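Local atomic coordinates of putative NAD dependent dehydrogenase (Micromonospora echinospora, PDB entry 6NOR), a protein that binds NAD and probably acts as an oxidoreductase in the biosynthesis of the aminoglycoside antibiotic gentamicin. Residues R87-H98 / R110-L120; D230-L238 / Q248-P256. All coordinates share one frame; numbering follows the deposited sequence.

Interaction 1 (R87-H98 / R110-L120). With NAD (nicotinamide-adenine-dinucleotide), chain G.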
# COMPACT_ATOMS: atom_id res chain seq x y z
N ARG A 87 -11.93 40.92 19.28
CA ARG A 87 -12.56 41.21 18.00
C ARG A 87 -12.94 39.92 17.27
O ARG A 87 -13.59 39.93 16.23
CB ARG A 87 -11.63 42.05 17.13
CG ARG A 87 -11.61 43.54 17.48
CD ARG A 87 -10.53 44.25 16.68
NE ARG A 87 -10.73 44.15 15.24
CZ ARG A 87 -9.74 44.16 14.34
NH1 ARG A 87 -8.48 44.27 14.75
NH2 ARG A 87 -10.02 44.06 13.05
N PHE A 88 -12.52 38.80 17.84
CA PHE A 88 -12.64 37.53 17.18
C PHE A 88 -12.90 36.45 18.21
O PHE A 88 -12.15 36.29 19.16
CB PHE A 88 -11.39 37.25 16.36
CG PHE A 88 -11.35 35.88 15.73
CD1 PHE A 88 -12.38 35.45 14.92
CD2 PHE A 88 -10.28 35.04 15.94
CE1 PHE A 88 -12.34 34.19 14.33
CE2 PHE A 88 -10.22 33.78 15.36
CZ PHE A 88 -11.26 33.36 14.55
N VAL A 89 -13.97 35.71 18.02
CA VAL A 89 -14.37 34.69 18.96
C VAL A 89 -14.48 33.33 18.28
O VAL A 89 -15.08 33.21 17.22
CB VAL A 89 -15.72 35.03 19.62
CG1 VAL A 89 -16.07 34.00 20.67
CG2 VAL A 89 -15.67 36.44 20.22
N VAL A 90 -13.85 32.33 18.88
CA VAL A 90 -13.94 30.95 18.46
C VAL A 90 -14.93 30.21 19.35
O VAL A 90 -14.79 30.20 20.57
CB VAL A 90 -12.57 30.24 18.52
CG1 VAL A 90 -12.72 28.75 18.16
CG2 VAL A 90 -11.60 30.88 17.58
N VAL A 91 -15.93 29.60 18.72
CA VAL A 91 -16.96 28.86 19.44
C VAL A 91 -16.82 27.35 19.25
O VAL A 91 -17.12 26.80 18.19
CB VAL A 91 -18.35 29.30 19.02
CG1 VAL A 91 -19.40 28.50 19.76
CG2 VAL A 91 -18.53 30.76 19.29
N ALA A 92 -16.35 26.67 20.29
CA ALA A 92 -16.10 25.25 20.24
C ALA A 92 -16.82 24.58 21.39
O ALA A 92 -16.21 23.96 22.25
CB ALA A 92 -14.59 24.96 20.30
N THR A 93 -18.13 24.72 21.41
CA THR A 93 -18.93 24.20 22.50
C THR A 93 -19.80 23.09 21.93
O THR A 93 -19.72 22.84 20.74
CB THR A 93 -19.76 25.32 23.12
OG1 THR A 93 -20.62 25.87 22.11
CG2 THR A 93 -18.84 26.41 23.64
N PRO A 94 -20.62 22.42 22.76
CA PRO A 94 -21.51 21.41 22.17
C PRO A 94 -22.40 21.99 21.09
O PRO A 94 -22.72 23.20 21.11
CB PRO A 94 -22.33 20.95 23.36
CG PRO A 94 -21.41 21.10 24.50
CD PRO A 94 -20.69 22.38 24.23
N ALA A 95 -22.79 21.14 20.15
CA ALA A 95 -23.46 21.58 18.92
C ALA A 95 -24.67 22.48 19.16
O ALA A 95 -24.81 23.50 18.51
CB ALA A 95 -23.86 20.37 18.09
N ALA A 96 -25.54 22.12 20.10
CA ALA A 96 -26.78 22.89 20.30
C ALA A 96 -26.55 24.27 20.91
O ALA A 96 -27.43 25.12 20.84
CB ALA A 96 -27.77 22.11 21.15
N THR A 97 -25.38 24.51 21.49
CA THR A 97 -25.08 25.82 22.06
C THR A 97 -24.53 26.79 21.01
O THR A 97 -24.45 27.98 21.25
CB THR A 97 -24.09 25.71 23.24
OG1 THR A 97 -22.82 25.28 22.75
CG2 THR A 97 -24.59 24.72 24.29
N HIS A 98 -24.16 26.29 19.83
CA HIS A 98 -23.57 27.15 18.80
C HIS A 98 -24.43 28.34 18.40
O HIS A 98 -23.94 29.47 18.32
CB HIS A 98 -23.26 26.35 17.53
CG HIS A 98 -22.12 25.40 17.69
ND1 HIS A 98 -21.73 24.54 16.69
CD2 HIS A 98 -21.30 25.17 18.74
CE1 HIS A 98 -20.71 23.82 17.12
NE2 HIS A 98 -20.43 24.18 18.36
N ARG A 110 -18.79 41.21 17.06
CA ARG A 110 -17.53 40.47 16.93
C ARG A 110 -17.52 39.47 15.80
O ARG A 110 -18.54 38.85 15.48
CB ARG A 110 -17.23 39.75 18.23
CG ARG A 110 -16.27 40.46 19.11
CD ARG A 110 -16.88 41.71 19.69
NE ARG A 110 -16.18 42.05 20.92
CZ ARG A 110 -16.69 42.80 21.89
NH1 ARG A 110 -17.90 43.29 21.76
NH2 ARG A 110 -15.97 43.04 22.97
N ASN A 111 -16.36 39.29 15.20
CA ASN A 111 -16.16 38.22 14.23
C ASN A 111 -16.19 36.88 14.94
O ASN A 111 -15.83 36.80 16.11
CB ASN A 111 -14.84 38.40 13.50
CG ASN A 111 -14.73 39.75 12.85
OD1 ASN A 111 -15.13 39.94 11.71
ND2 ASN A 111 -14.17 40.70 13.59
N VAL A 112 -16.62 35.84 14.25
CA VAL A 112 -16.79 34.57 14.91
C VAL A 112 -16.49 33.37 13.99
O VAL A 112 -16.87 33.34 12.83
CB VAL A 112 -18.23 34.45 15.51
CG1 VAL A 112 -19.26 34.33 14.43
CG2 VAL A 112 -18.33 33.30 16.50
N LEU A 113 -15.74 32.42 14.53
CA LEU A 113 -15.51 31.12 13.92
C LEU A 113 -16.26 30.10 14.75
O LEU A 113 -15.96 29.94 15.92
CB LEU A 113 -14.02 30.79 13.88
CG LEU A 113 -13.58 29.35 13.59
CD1 LEU A 113 -14.18 28.84 12.31
CD2 LEU A 113 -12.06 29.23 13.52
N VAL A 114 -17.25 29.45 14.14
CA VAL A 114 -18.04 28.41 14.79
C VAL A 114 -17.63 27.03 14.32
O VAL A 114 -17.56 26.78 13.14
CB VAL A 114 -19.54 28.55 14.51
CG1 VAL A 114 -20.33 27.56 15.35
CG2 VAL A 114 -20.00 29.97 14.75
N GLU A 115 -17.34 26.15 15.26
CA GLU A 115 -17.05 24.79 14.91
C GLU A 115 -18.22 24.12 14.19
O GLU A 115 -19.36 24.52 14.33
CB GLU A 115 -16.70 23.99 16.15
CG GLU A 115 -15.22 23.79 16.34
CD GLU A 115 -14.54 23.18 15.11
OE1 GLU A 115 -15.18 22.40 14.36
OE2 GLU A 115 -13.35 23.48 14.91
N LYS A 116 -17.88 23.13 13.37
CA LYS A 116 -18.81 22.14 12.85
C LYS A 116 -19.56 21.44 13.99
O LYS A 116 -18.98 21.13 15.02
CB LYS A 116 -18.02 21.12 12.03
CG LYS A 116 -18.45 19.71 12.34
CD LYS A 116 -17.32 18.82 12.52
CE LYS A 116 -17.54 17.80 13.61
NZ LYS A 116 -16.33 16.93 13.68
N PRO A 117 -20.87 21.19 13.82
CA PRO A 117 -21.70 21.70 12.73
C PRO A 117 -22.10 23.12 13.03
O PRO A 117 -22.30 23.43 14.21
CB PRO A 117 -22.91 20.75 12.74
CG PRO A 117 -23.03 20.32 14.16
CD PRO A 117 -21.62 20.31 14.73
N LEU A 118 -22.19 23.98 12.02
CA LEU A 118 -22.45 25.40 12.25
C LEU A 118 -23.63 25.55 13.22
O LEU A 118 -23.45 25.99 14.34
CB LEU A 118 -22.74 26.13 10.93
CG LEU A 118 -22.96 27.64 11.08
CD1 LEU A 118 -21.76 28.23 11.73
CD2 LEU A 118 -23.23 28.35 9.75
N VAL A 119 -24.80 25.13 12.77
CA VAL A 119 -26.01 25.09 13.57
C VAL A 119 -26.78 23.83 13.21
O VAL A 119 -26.33 23.04 12.40
CB VAL A 119 -26.89 26.30 13.31
CG1 VAL A 119 -26.24 27.57 13.88
CG2 VAL A 119 -27.12 26.41 11.82
N LEU A 120 -27.96 23.64 13.79
CA LEU A 120 -28.67 22.38 13.57
C LEU A 120 -29.94 22.52 12.74
O LEU A 120 -30.74 21.60 12.68
CB LEU A 120 -29.00 21.74 14.91
CG LEU A 120 -27.74 21.47 15.74
CD1 LEU A 120 -28.10 21.16 17.20
CD2 LEU A 120 -26.89 20.35 15.10
PA NAD G . -15.65 18.81 24.40
O1A NAD G . -16.74 18.06 25.20
O2A NAD G . -14.30 18.20 24.51
O5B NAD G . -15.56 20.29 24.92
C5B NAD G . -16.76 21.04 25.05
C4B NAD G . -16.42 22.22 26.00
O4B NAD G . -17.35 23.13 25.96
C3B NAD G . -16.39 21.71 27.42
O3B NAD G . -15.25 22.18 28.01
C2B NAD G . -17.66 22.33 28.07
O2B NAD G . -17.38 22.55 29.50
C1B NAD G . -17.74 23.45 27.47
N9A NAD G . -19.09 23.98 27.43
C8A NAD G . -20.28 23.35 27.36
N7A NAD G . -21.24 24.30 27.29
C5A NAD G . -20.66 25.50 27.31
C6A NAD G . -21.16 26.76 27.28
N6A NAD G . -22.49 27.13 27.21
N1A NAD G . -20.35 27.80 27.30
C2A NAD G . -19.01 27.62 27.38
N3A NAD G . -18.51 26.36 27.42
C4A NAD G . -19.33 25.31 27.38
O3 NAD G . -16.12 18.86 22.93
PN NAD G . -15.24 19.13 21.62
O1N NAD G . -14.16 20.14 21.81
O2N NAD G . -14.68 17.81 21.11
O5D NAD G . -16.25 19.69 20.55
C5D NAD G . -16.66 21.04 20.58
C4D NAD G . -17.10 21.47 19.17
O4D NAD G . -16.16 21.30 18.28
C3D NAD G . -18.28 20.58 18.68
O3D NAD G . -19.14 21.34 18.03
C2D NAD G . -17.60 19.53 17.76
O2D NAD G . -18.59 19.03 16.77
C1D NAD G . -16.63 20.20 17.20
N1N NAD G . -15.53 19.37 16.84
C2N NAD G . -14.88 19.60 15.63
C3N NAD G . -13.80 18.82 15.23
C7N NAD G . -13.16 19.14 13.87
O7N NAD G . -12.30 18.46 13.44
N7N NAD G . -13.64 20.24 13.11
C4N NAD G . -13.33 17.79 16.01
C5N NAD G . -13.97 17.55 17.23
C6N NAD G . -15.07 18.35 17.64
O HOH W 1 -13.22 43.70 12.68
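His98 reaches from the start of its helix into the loop that follows strand 111-114. His98 CB lies 3.2 Å from Leu118 O. A methyl of Val114 lies over one ring face, with Val114 CG1 3.9 Å from the centroid of the His98 ring, a CH-pi contact. Ala95 CA also lies over a ring face. His98 ND1 donates to Pro117 O at 2.8 Å, nearly in the ring plane, and makes a longer, more bent bond to Leu118 O. His98 CE1 sits 3.2 Å from Glu115 O. Both His98 CE1 and His98 NE2 lie 3.1 Å from NAD O3D, near the ring edge. NE2 turns back to its own segment and donates to Thr93 O, tilted from the ring plane. A chi1 of -71° sets CG beside the backbone N and lays the ring between the carbonyls of Thr93 and Pro117. An alanine here would probably leave these carbonyls without their donors and open a gap against Val114 beside the NAD ribose.

After a cis peptide, Pro117 CG rests on Ala95 CB. Glu115 OE1 accepts from the carboxamide N7N of NAD at 2.9 Å, while Glu115 OE2 is bonded to His39. Lys116 O takes a bond from the ribose hydroxyl O2D.

The strands pair in parallel, from Phe88 with Asn111 to Val91 with Val114. Asn111 ND2 donates to Arg87 O at 2.8 Å, almost straight at 168°. Phe88 CE1 packs on Leu113 CB.

This is a beta-alpha-beta unit of the Rossmann fold. Strand 25-30 pairs with strand 86-91 on its other edge. Helices 34-44 and 313-326 pack on the Phe88, Val90 and Leu113 face, and the connecting helix 98-107 on the Val89 and Val91 face.

Interaction 2 (D230-L238 / Q248-P256)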
# COMPACT_ATOMS: atom_id res chain seq x y z
N ASP A 230 -29.41 8.53 22.02
CA ASP A 230 -30.52 8.32 21.10
C ASP A 230 -30.18 8.74 19.67
O ASP A 230 -31.05 9.12 18.91
CB ASP A 230 -31.76 9.09 21.58
CG ASP A 230 -31.46 10.54 21.90
OD1 ASP A 230 -30.40 11.03 21.47
OD2 ASP A 230 -32.29 11.20 22.56
N VAL A 231 -28.90 8.67 19.31
CA VAL A 231 -28.48 9.08 17.97
C VAL A 231 -27.82 7.92 17.23
O VAL A 231 -27.43 6.95 17.85
CB VAL A 231 -27.51 10.28 18.00
CG1 VAL A 231 -28.20 11.50 18.55
CG2 VAL A 231 -26.23 9.94 18.81
N GLU A 232 -27.69 8.06 15.92
CA GLU A 232 -27.16 6.99 15.07
C GLU A 232 -25.64 6.86 15.17
O GLU A 232 -24.96 7.85 15.39
CB GLU A 232 -27.58 7.21 13.62
CG GLU A 232 -26.73 8.21 12.85
CD GLU A 232 -26.98 9.67 13.22
OE1 GLU A 232 -27.91 9.97 14.00
OE2 GLU A 232 -26.24 10.53 12.73
N ASP A 233 -25.13 5.64 14.99
CA ASP A 233 -23.69 5.33 14.99
C ASP A 233 -23.11 5.19 13.60
O ASP A 233 -21.90 5.26 13.39
CB ASP A 233 -23.40 4.02 15.73
CG ASP A 233 -23.52 4.14 17.23
OD1 ASP A 233 -22.62 4.74 17.85
OD2 ASP A 233 -24.49 3.60 17.79
N GLN A 234 -23.98 4.91 12.64
CA GLN A 234 -23.52 4.77 11.28
C GLN A 234 -24.56 5.30 10.33
O GLN A 234 -25.75 5.28 10.62
CB GLN A 234 -23.21 3.31 10.94
CG GLN A 234 -24.30 2.35 11.20
CD GLN A 234 -24.00 0.95 10.66
OE1 GLN A 234 -24.66 -0.01 11.03
NE2 GLN A 234 -23.00 0.84 9.79
N GLY A 235 -24.08 5.78 9.20
CA GLY A 235 -24.95 6.29 8.18
C GLY A 235 -24.29 6.24 6.82
O GLY A 235 -23.06 6.32 6.70
N VAL A 236 -25.13 6.08 5.81
CA VAL A 236 -24.69 6.17 4.44
C VAL A 236 -25.65 7.10 3.72
O VAL A 236 -26.85 6.94 3.80
CB VAL A 236 -24.64 4.80 3.75
CG1 VAL A 236 -24.01 4.92 2.38
CG2 VAL A 236 -23.87 3.81 4.58
N VAL A 237 -25.11 8.08 3.04
CA VAL A 237 -25.89 9.00 2.25
C VAL A 237 -25.57 8.82 0.77
O VAL A 237 -24.42 8.87 0.37
CB VAL A 237 -25.59 10.46 2.64
CG1 VAL A 237 -26.52 11.42 1.88
CG2 VAL A 237 -25.72 10.64 4.15
N LEU A 238 -26.60 8.62 -0.04
CA LEU A 238 -26.44 8.70 -1.48
C LEU A 238 -26.91 10.07 -1.94
O LEU A 238 -28.08 10.41 -1.80
CB LEU A 238 -27.23 7.58 -2.18
CG LEU A 238 -26.89 6.17 -1.68
CD1 LEU A 238 -27.64 5.11 -2.46
CD2 LEU A 238 -25.38 5.93 -1.71
N GLN A 248 -21.32 9.50 -2.50
CA GLN A 248 -21.55 8.64 -1.35
C GLN A 248 -20.82 9.19 -0.14
O GLN A 248 -19.65 9.57 -0.23
CB GLN A 248 -21.08 7.21 -1.62
CG GLN A 248 -21.52 6.61 -2.92
CD GLN A 248 -20.76 5.33 -3.23
OE1 GLN A 248 -20.48 4.53 -2.35
NE2 GLN A 248 -20.41 5.16 -4.49
N CYS A 249 -21.49 9.23 1.00
CA CYS A 249 -20.84 9.52 2.26
C CYS A 249 -21.07 8.36 3.20
O CYS A 249 -22.21 8.04 3.53
CB CYS A 249 -21.36 10.82 2.87
SG CYS A 249 -21.16 12.18 1.73
N ASP A 250 -19.98 7.71 3.58
CA ASP A 250 -20.01 6.55 4.45
C ASP A 250 -19.38 6.99 5.77
O ASP A 250 -18.21 7.30 5.81
CB ASP A 250 -19.24 5.40 3.79
CG ASP A 250 -19.26 4.10 4.59
OD1 ASP A 250 -19.42 4.13 5.83
OD2 ASP A 250 -19.07 3.04 3.96
N VAL A 251 -20.17 7.06 6.84
CA VAL A 251 -19.62 7.47 8.13
C VAL A 251 -19.98 6.50 9.23
O VAL A 251 -21.00 5.85 9.19
CB VAL A 251 -20.09 8.88 8.53
CG1 VAL A 251 -19.69 9.92 7.45
CG2 VAL A 251 -21.59 8.91 8.82
N SER A 252 -19.12 6.39 10.23
CA SER A 252 -19.32 5.42 11.28
C SER A 252 -18.57 5.80 12.53
O SER A 252 -17.45 6.29 12.46
CB SER A 252 -18.87 4.03 10.83
OG SER A 252 -19.01 3.10 11.88
N TRP A 253 -19.22 5.57 13.67
CA TRP A 253 -18.63 5.70 15.00
C TRP A 253 -18.23 4.35 15.57
O TRP A 253 -17.74 4.27 16.68
CB TRP A 253 -19.61 6.34 15.96
CG TRP A 253 -19.72 7.83 15.95
CD1 TRP A 253 -18.92 8.73 15.30
CD2 TRP A 253 -20.70 8.59 16.63
NE1 TRP A 253 -19.34 10.00 15.55
CE2 TRP A 253 -20.43 9.94 16.37
CE3 TRP A 253 -21.77 8.25 17.47
CZ2 TRP A 253 -21.21 10.97 16.91
CZ3 TRP A 253 -22.54 9.27 17.99
CH2 TRP A 253 -22.26 10.61 17.71
N ALA A 254 -18.45 3.27 14.83
CA ALA A 254 -18.25 1.95 15.41
C ALA A 254 -17.13 1.20 14.71
O ALA A 254 -17.11 -0.03 14.70
CB ALA A 254 -19.53 1.16 15.35
N CYS A 255 -16.19 1.95 14.15
CA CYS A 255 -15.08 1.35 13.42
C CYS A 255 -13.79 1.32 14.25
O CYS A 255 -13.27 2.36 14.64
CB CYS A 255 -14.86 2.11 12.12
SG CYS A 255 -13.63 1.37 11.03
N PRO A 256 -13.25 0.13 14.50
CA PRO A 256 -12.03 -0.04 15.31
C PRO A 256 -10.73 0.18 14.52
O PRO A 256 -10.75 0.26 13.29
CB PRO A 256 -12.13 -1.51 15.76
CG PRO A 256 -12.78 -2.18 14.60
CD PRO A 256 -13.69 -1.15 13.92
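Trp253 closes the open end of a beta hairpin by leaning its indole against the segment 230-238. Its CG is anti to the carbonyl carbon (chi1 -82°), which places the six-membered ring against Val231 and Asp233. Val231 CG2 touches Trp253 CZ3 at 3.8 Å, the two side chains crossing at a slant. Asp233 OD1 comes to the indole edge, 3.6 Å from Trp253 CE3, with the carboxylate and ring planes 69° apart. On the backbone, Trp253 N donates to Asp233 O at 2.7 Å.

Asp233 and Gln234 both face Arg223 of strand 215-223 and form a classic beta bulge. Ser252 holds its OG anti to the backbone N (chi1 177°). Ser252 OG accepts from Ala254 N at 3.0 Å, an ST turn that bends the chain out of the strand.

Further along, the strands run antiparallel. Gly235 and Val251 are a hydrogen-bonded pair, as are Val237 and Cys249. Val251 CG2 lies between its backbone N and carbonyl carbon and rests 3.7 Å from Gly235 O. Val237 and Cys249 meet through their CB atoms on the same face, where helix 199-209 packs on Cys249 and Val251. On the other face, Leu238 and Gln248 lie side by side, with Leu238 CD2 4.1 Å from Gln248 CG. Gln248 is extended beyond CG and donates through NE2 to Asp250 of a second subunit.

The two faces thus differ in chemistry. The Val237, Cys249 and Val251 face is apolar and packs within its own chain. The other is mixed: Val236 and Leu238 pack on a second subunit, while Gln248 and Asp250 bond to it. Asp250 OD2 also pairs with Arg171 and Arg175, so its buried charge is probably well balanced. The Asp233 carboxylate is matched by Arg185 and by the backbone N of Leu225 and Ser226, and Trp253 NE1 is bonded to Asp197.

Overall arrangement
From the N terminus, the chain first meets interaction 1. It closes a loop of 11 residues, mostly helix 98-107, within the parallel sheet of the NAD-binding Rossmann fold. Interaction 2 opens only after that contact has closed, so the two follow in series and neither nest nor cross. It closes a nine-residue loop, the end of a beta hairpin with its strand ends, in the mixed sheet of the C-terminal domain. The centres of interactions 1 and 2 lie about 24 Å apart. Interaction 1 ties together strands and cofactor loops in one domain. Interaction 2 ties strands in the other and brings them against a second subunit. The side chain of Trp253 lies about 8 Å from NAD at the nearest atoms.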